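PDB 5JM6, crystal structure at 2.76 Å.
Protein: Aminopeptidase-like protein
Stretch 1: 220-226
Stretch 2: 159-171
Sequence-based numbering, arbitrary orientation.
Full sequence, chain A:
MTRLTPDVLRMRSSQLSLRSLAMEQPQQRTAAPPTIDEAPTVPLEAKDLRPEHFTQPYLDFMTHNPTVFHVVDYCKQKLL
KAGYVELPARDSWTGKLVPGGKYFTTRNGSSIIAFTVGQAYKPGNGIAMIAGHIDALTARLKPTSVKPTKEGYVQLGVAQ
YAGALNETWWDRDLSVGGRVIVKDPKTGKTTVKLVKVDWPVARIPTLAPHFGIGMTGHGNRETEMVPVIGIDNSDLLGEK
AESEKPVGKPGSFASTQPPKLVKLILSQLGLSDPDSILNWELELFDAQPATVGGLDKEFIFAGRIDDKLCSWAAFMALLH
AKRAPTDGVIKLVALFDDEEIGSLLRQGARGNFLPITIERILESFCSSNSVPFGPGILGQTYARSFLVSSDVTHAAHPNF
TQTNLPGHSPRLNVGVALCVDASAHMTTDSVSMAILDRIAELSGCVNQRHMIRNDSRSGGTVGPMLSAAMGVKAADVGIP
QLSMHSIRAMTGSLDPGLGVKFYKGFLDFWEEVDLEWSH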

# COMPACT_ATOMS: atom_id res chain seq x y z
N ASN A 220 23.77 6.20 -6.11
CA ASN A 220 23.78 7.48 -6.82
C ASN A 220 25.19 7.87 -7.26
O ASN A 220 26.10 7.98 -6.45
CB ASN A 220 23.16 8.56 -5.93
CG ASN A 220 23.54 9.96 -6.36
OD1 ASN A 220 24.62 10.45 -6.03
ND2 ASN A 220 22.64 10.62 -7.08
N ARG A 221 25.34 8.11 -8.56
CA ARG A 221 26.66 8.19 -9.18
C ARG A 221 27.42 9.50 -8.96
O ARG A 221 28.64 9.53 -9.13
CB ARG A 221 26.52 7.94 -10.68
CG ARG A 221 25.66 6.76 -11.01
CD ARG A 221 25.89 6.32 -12.43
NE ARG A 221 25.24 5.04 -12.70
CZ ARG A 221 25.57 4.25 -13.72
NH1 ARG A 221 26.55 4.61 -14.53
NH2 ARG A 221 24.94 3.10 -13.90
N GLU A 222 26.71 10.58 -8.65
CA GLU A 222 27.37 11.88 -8.50
C GLU A 222 27.78 12.23 -7.05
O GLU A 222 28.64 13.08 -6.83
CB GLU A 222 26.46 12.97 -9.06
CG GLU A 222 26.99 14.40 -8.96
CD GLU A 222 28.11 14.69 -9.94
OE1 GLU A 222 29.27 14.82 -9.51
OE2 GLU A 222 27.81 14.81 -11.15
N THR A 223 27.22 11.52 -6.08
CA THR A 223 27.49 11.80 -4.67
C THR A 223 28.26 10.63 -4.07
O THR A 223 29.27 10.83 -3.39
CB THR A 223 26.20 12.08 -3.87
OG1 THR A 223 25.68 13.36 -4.25
CG2 THR A 223 26.48 12.10 -2.37
N GLU A 224 27.72 9.43 -4.24
CA GLU A 224 28.30 8.22 -3.67
C GLU A 224 29.43 7.52 -4.43
O GLU A 224 30.14 6.70 -3.84
CB GLU A 224 27.17 7.23 -3.42
CG GLU A 224 26.20 7.75 -2.39
CD GLU A 224 24.93 6.95 -2.32
OE1 GLU A 224 24.15 7.16 -1.38
OE2 GLU A 224 24.71 6.11 -3.22
N MET A 225 29.58 7.75 -5.74
CA MET A 225 30.78 7.22 -6.37
C MET A 225 31.63 8.35 -6.91
O MET A 225 31.62 8.63 -8.11
CB MET A 225 30.38 6.27 -7.51
CG MET A 225 29.26 5.32 -7.16
SD MET A 225 28.68 4.35 -8.56
CE MET A 225 29.95 3.09 -8.64
N VAL A 226 32.49 8.87 -6.05
CA VAL A 226 33.43 9.90 -6.44
C VAL A 226 34.77 9.30 -6.14
O VAL A 226 35.07 9.02 -4.99
CB VAL A 226 33.23 11.21 -5.66
CG1 VAL A 226 34.26 12.24 -6.10
CG2 VAL A 226 31.82 11.74 -5.87
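Stretch 2, residues 159-171: AQYAGALNETWWD

The centre of this contact is apolar and is built around Met225. Its CE methyl lies over one face of the Trp170 indole, 3.6 Å from the centroid of the five-membered ring, an arrangement in which the weakly polarised methyl hydrogens meet the pi cloud. The side chain reaches this position with its chi1 m and chi2 t, and on the way its CG passes 3.4 Å from Trp170 CZ2. Methionine suits the place because an unbranched, flexible chain can lie along a flat ring and still fill the space beside it: Met225 SD is 4.1 Å from Leu165 CB, which leucine presents as apolar surface, and Met225 CE is 4.4 Å from Trp169 CB. At the far end of the indole, Trp170 CH2 comes within 3.3 Å of the backbone oxygen Glu224 O, so the ring also touches main chain.

Neither backbone pairs with the other in a sheet. Stretch 1 is irregular, whereas stretch 2 leaves a strand at Gln160, turns through a loop and enters a short 3-10 segment at 167-169, where Trp169 N donates to Asn166 O at 3.0 Å. The two chains run in the same general sense: Arg221 CA is nearest Leu165 CA at 7.1 Å, and Met225 CA nearest Trp170 CA at 8.0 Å. These spacings leave room for side chains between them.

Outward from Leu165, the contact becomes polar. Arg221, long and nearly extended beyond CB, carries its planar guanidinium across to the loop, with Leu165 O and Asn166 N over one face and Ala164 N near its plane. Leu165 O is 3.1 Å from Arg221 NE, but the angle is poor, and no clear hydrogen bond crosses between the stretches. Arg221 NH1 also lies 3.3 Å from Gln160 CG, where the glutamine's methylene offers aliphatic surface. Gly163, with a positive phi of 96°, takes a turn that a CB would strain against the preceding carbonyl.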

# COMPACT_ATOMS: atom_id res chain seq x y z
N ALA A 159 32.57 11.59 -14.90
CA ALA A 159 31.22 11.41 -15.41
C ALA A 159 31.13 10.07 -16.12
O ALA A 159 31.98 9.77 -16.96
CB ALA A 159 30.86 12.55 -16.36
N GLN A 160 30.13 9.27 -15.79
CA GLN A 160 29.99 7.99 -16.48
C GLN A 160 29.69 8.27 -17.94
O GLN A 160 28.73 8.97 -18.28
CB GLN A 160 28.92 7.09 -15.82
CG GLN A 160 27.45 7.43 -16.09
CD GLN A 160 26.93 8.58 -15.25
OE1 GLN A 160 27.63 9.10 -14.38
NE2 GLN A 160 25.69 8.98 -15.50
N TYR A 161 30.55 7.75 -18.81
CA TYR A 161 30.40 7.96 -20.24
C TYR A 161 29.22 7.17 -20.77
O TYR A 161 28.30 7.71 -21.38
CB TYR A 161 31.69 7.57 -20.97
CG TYR A 161 31.50 7.02 -22.38
CD1 TYR A 161 31.83 5.70 -22.68
CD2 TYR A 161 31.00 7.82 -23.40
CE1 TYR A 161 31.67 5.20 -23.96
CE2 TYR A 161 30.84 7.32 -24.67
CZ TYR A 161 31.17 6.02 -24.95
OH TYR A 161 30.99 5.53 -26.23
N ALA A 162 29.25 5.87 -20.52
CA ALA A 162 28.35 4.98 -21.21
C ALA A 162 27.03 4.75 -20.50
O ALA A 162 26.05 4.34 -21.12
CB ALA A 162 29.04 3.67 -21.42
N GLY A 163 26.98 5.12 -19.22
CA GLY A 163 26.12 4.42 -18.28
C GLY A 163 26.98 3.39 -17.57
O GLY A 163 26.50 2.37 -17.08
N ALA A 164 28.28 3.67 -17.53
CA ALA A 164 29.29 2.72 -17.06
C ALA A 164 29.31 2.43 -15.56
O ALA A 164 29.49 1.28 -15.18
CB ALA A 164 30.67 3.20 -17.48
N LEU A 165 29.09 3.42 -14.70
CA LEU A 165 29.45 3.15 -13.32
C LEU A 165 28.32 2.37 -12.69
O LEU A 165 27.38 2.91 -12.13
CB LEU A 165 29.67 4.46 -12.54
CG LEU A 165 30.79 5.39 -13.00
CD1 LEU A 165 30.62 6.77 -12.39
CD2 LEU A 165 32.13 4.80 -12.61
N ASN A 166 28.53 1.06 -12.70
CA ASN A 166 27.57 0.13 -12.16
C ASN A 166 28.25 -0.53 -10.98
O ASN A 166 29.39 -0.21 -10.68
CB ASN A 166 27.11 -0.90 -13.22
CG ASN A 166 28.27 -1.62 -13.90
OD1 ASN A 166 29.27 -1.96 -13.28
ND2 ASN A 166 28.11 -1.87 -15.20
N GLU A 167 27.54 -1.43 -10.32
CA GLU A 167 28.04 -2.00 -9.08
C GLU A 167 29.43 -2.64 -9.20
O GLU A 167 30.19 -2.64 -8.24
CB GLU A 167 27.04 -3.02 -8.53
CG GLU A 167 26.60 -4.09 -9.52
CD GLU A 167 25.34 -3.71 -10.27
OE1 GLU A 167 25.36 -2.70 -11.00
OE2 GLU A 167 24.32 -4.42 -10.13
N THR A 168 29.78 -3.17 -10.37
CA THR A 168 31.07 -3.85 -10.50
C THR A 168 32.27 -2.90 -10.44
O THR A 168 33.41 -3.34 -10.35
CB THR A 168 31.15 -4.68 -11.81
OG1 THR A 168 31.22 -3.80 -12.94
CG2 THR A 168 29.94 -5.59 -11.94
N TRP A 169 32.01 -1.59 -10.48
CA TRP A 169 33.07 -0.58 -10.47
C TRP A 169 33.59 -0.23 -9.07
O TRP A 169 34.63 0.42 -8.94
CB TRP A 169 32.60 0.70 -11.17
CG TRP A 169 32.76 0.64 -12.65
CD1 TRP A 169 32.00 -0.09 -13.52
CD2 TRP A 169 33.74 1.32 -13.44
NE1 TRP A 169 32.46 0.10 -14.81
CE2 TRP A 169 33.52 0.96 -14.78
CE3 TRP A 169 34.79 2.20 -13.13
CZ2 TRP A 169 34.31 1.45 -15.82
CZ3 TRP A 169 35.57 2.68 -14.17
CH2 TRP A 169 35.32 2.31 -15.50
N TRP A 170 32.88 -0.66 -8.03
CA TRP A 170 33.30 -0.40 -6.66
C TRP A 170 34.52 -1.23 -6.27
O TRP A 170 34.64 -2.39 -6.67
CB TRP A 170 32.17 -0.72 -5.68
CG TRP A 170 30.93 0.13 -5.79
CD1 TRP A 170 29.89 -0.06 -6.65
CD2 TRP A 170 30.59 1.27 -4.98
NE1 TRP A 170 28.93 0.90 -6.44
CE2 TRP A 170 29.33 1.72 -5.43
CE3 TRP A 170 31.22 1.95 -3.94
CZ2 TRP A 170 28.70 2.83 -4.86
CZ3 TRP A 170 30.59 3.05 -3.38
CH2 TRP A 170 29.34 3.48 -3.85
N ASP A 171 35.40 -0.64 -5.47
CA ASP A 171 36.60 -1.32 -4.96
C ASP A 171 37.43 -1.98 -6.06
O ASP A 171 37.87 -3.12 -5.91
CB ASP A 171 36.21 -2.37 -3.91
CG ASP A 171 35.52 -1.76 -2.69
OD1 ASP A 171 34.71 -2.47 -2.06
OD2 ASP A 171 35.79 -0.59 -2.37